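Local coordinates for ribosomal protein S2-related protein (PDB 2JH3), which binds a 4Fe-4S cluster and resembles chelatases in fold, and may act as a sirohydrochlorin ferrochelatase, at residues A128-T133 with V208-L213. Residues are numbered along the deposited sequence; the frame is centred on the assembly and turned at random.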
loop_
_atom_site.group_PDB
_atom_site.type_symbol
_atom_site.label_atom_id
_atom_site.label_comp_id
_atom_site.label_asym_id
_atom_site.label_seq_id
_atom_site.Cartn_x
_atom_site.Cartn_y
_atom_site.Cartn_z
ATOM N N ALA A 128 1.686 2.583 -44.337
ATOM C CA ALA A 128 2.475 1.388 -44.089
ATOM C C ALA A 128 1.742 0.396 -43.228
ATOM O O ALA A 128 1.755 -0.809 -43.499
ATOM C CB ALA A 128 3.766 1.745 -43.470
ATOM N N GLN A 129 1.122 0.889 -42.162
ATOM C CA GLN A 129 0.285 0.065 -41.294
ATOM C C GLN A 129 -0.862 -0.554 -42.132
ATOM O O GLN A 129 -1.197 -1.723 -41.952
ATOM C CB GLN A 129 -0.229 0.932 -40.144
ATOM C CG GLN A 129 -1.115 0.305 -39.120
ATOM C CD GLN A 129 -0.564 -0.964 -38.535
ATOM O OE1 GLN A 129 -0.153 -0.992 -37.400
ATOM N NE2 GLN A 129 -0.589 -2.043 -39.308
ATOM N N ALA A 130 -1.452 0.225 -43.026
ATOM C CA ALA A 130 -2.559 -0.268 -43.852
ATOM C C ALA A 130 -2.077 -1.471 -44.679
ATOM O O ALA A 130 -2.692 -2.556 -44.657
ATOM C CB ALA A 130 -3.071 0.834 -44.753
ATOM N N ARG A 131 -0.936 -1.291 -45.352
ATOM C CA ARG A 131 -0.394 -2.335 -46.232
ATOM C C ARG A 131 -0.044 -3.547 -45.454
ATOM O O ARG A 131 -0.302 -4.658 -45.901
ATOM C CB ARG A 131 0.813 -1.826 -46.994
ATOM C CG ARG A 131 0.454 -0.767 -48.004
ATOM C CD ARG A 131 1.637 -0.380 -48.875
ATOM N NE ARG A 131 2.795 0.075 -48.091
ATOM C CZ ARG A 131 3.231 1.340 -47.971
ATOM N NH1 ARG A 131 2.646 2.364 -48.595
ATOM N NH2 ARG A 131 4.301 1.578 -47.201
ATOM N N ASP A 132 0.503 -3.354 -44.262
ATOM C CA ASP A 132 0.906 -4.487 -43.430
ATOM C C ASP A 132 -0.294 -5.269 -42.936
ATOM O O ASP A 132 -0.189 -6.444 -42.595
ATOM C CB ASP A 132 1.726 -4.020 -42.216
ATOM C CG ASP A 132 3.093 -3.416 -42.600
ATOM O OD1 ASP A 132 3.440 -3.412 -43.813
ATOM O OD2 ASP A 132 3.804 -2.941 -41.654
ATOM N N THR A 133 -1.437 -4.601 -42.860
ATOM C CA THR A 133 -2.650 -5.191 -42.307
ATOM C C THR A 133 -3.390 -6.088 -43.351
ATOM O O THR A 133 -4.035 -7.067 -42.969
ATOM C CB THR A 133 -3.558 -4.063 -41.700
ATOM O OG1 THR A 133 -2.881 -3.461 -40.572
ATOM C CG2 THR A 133 -4.888 -4.590 -41.265
ATOM N N VAL A 208 -9.831 -1.425 -45.165
ATOM C CA VAL A 208 -8.830 -1.598 -44.078
ATOM C C VAL A 208 -8.949 -0.422 -43.036
ATOM O O VAL A 208 -8.997 0.762 -43.393
ATOM C CB VAL A 208 -7.374 -1.763 -44.612
ATOM C CG1 VAL A 208 -6.959 -0.556 -45.438
ATOM C CG2 VAL A 208 -6.387 -2.101 -43.444
ATOM N N LEU A 209 -9.069 -0.795 -41.772
ATOM C CA LEU A 209 -9.214 0.195 -40.743
ATOM C C LEU A 209 -7.856 0.397 -40.038
ATOM O O LEU A 209 -7.260 -0.545 -39.516
ATOM C CB LEU A 209 -10.279 -0.224 -39.750
ATOM C CG LEU A 209 -10.508 0.708 -38.577
ATOM C CD1 LEU A 209 -11.207 1.970 -39.013
ATOM C CD2 LEU A 209 -11.331 0.015 -37.570
ATOM N N VAL A 210 -7.405 1.634 -40.072
ATOM C CA VAL A 210 -6.249 2.081 -39.274
ATOM C C VAL A 210 -6.682 3.122 -38.215
ATOM O O VAL A 210 -7.016 4.268 -38.518
ATOM C CB VAL A 210 -5.058 2.564 -40.164
ATOM C CG1 VAL A 210 -3.855 3.166 -39.300
ATOM C CG2 VAL A 210 -4.561 1.403 -40.997
ATOM N N PRO A 211 -6.654 2.702 -36.966
ATOM C CA PRO A 211 -6.783 3.585 -35.841
ATOM C C PRO A 211 -5.655 4.607 -35.718
ATOM O O PRO A 211 -4.452 4.219 -35.590
ATOM C CB PRO A 211 -6.789 2.625 -34.638
ATOM C CG PRO A 211 -7.152 1.278 -35.233
ATOM C CD PRO A 211 -6.444 1.310 -36.525
ATOM N N PHE A 212 -6.021 5.888 -35.820
ATOM C CA PHE A 212 -5.042 7.024 -35.657
ATOM C C PHE A 212 -4.889 7.311 -34.158
ATOM O O PHE A 212 -5.310 8.331 -33.680
ATOM C CB PHE A 212 -5.531 8.269 -36.362
ATOM C CG PHE A 212 -4.499 9.352 -36.472
ATOM C CD1 PHE A 212 -3.367 9.158 -37.254
ATOM C CD2 PHE A 212 -4.708 10.617 -35.903
ATOM C CE1 PHE A 212 -2.415 10.176 -37.427
ATOM C CE2 PHE A 212 -3.757 11.609 -36.077
ATOM C CZ PHE A 212 -2.612 11.376 -36.856
ATOM N N LEU A 213 -4.333 6.336 -33.455
ATOM C CA LEU A 213 -4.205 6.310 -31.994
ATOM C C LEU A 213 -2.780 5.889 -31.629
ATOM O O LEU A 213 -2.162 5.061 -32.322
ATOM C CB LEU A 213 -5.157 5.211 -31.436
ATOM C CG LEU A 213 -6.610 5.480 -31.086
ATOM C CD1 LEU A 213 -7.113 6.820 -31.431
ATOM C CD2 LEU A 213 -7.469 4.366 -31.641
#
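V208 lays its CG2 methyl against the methyl of T133, CG2 to CG2 at 3.6 Å, and the two side chains cross obliquely. In both residues this methyl is anti to the backbone N. T133 chi1 of -65° swings OG1 back to its own helix, where the hydroxyl donates to Q129 O at 2.8 Å. The hydroxyl lies above the plane of the Q129 carbonyl, 34° out of it. That bond helps to hold the rotation of T133, with its methyl toward V208. A130 CB meets both valines, 4.1 Å from V210 CG2 and 4.2 Å from V208 CG1. V210 CG2 also rests on the helix backbone, 3.9 Å from A130 CA. Q129 joins through its aliphatic part: CG lies 4.0 Å from V210 CG1, and the chain then bends at chi2. Here the last turn and a half of helix 122-133 packs on strand 207-211, which belongs to the parallel five-stranded sheet of the second CbiX unit, a chelatase-like fold. The strand is an inner one, between strands 144-149 and 241-243. V208 and V210 point to the helix; L209, between them, points away. The axes of 128-133 and 208-211 come within 8.4 Å and cross at 136°, nearer antiparallel than parallel. No hydrogen bond links the two segments. R131, whose CB points away from the strand, bonds through NH1 to Q169, and D132 OD2 bonds to H250.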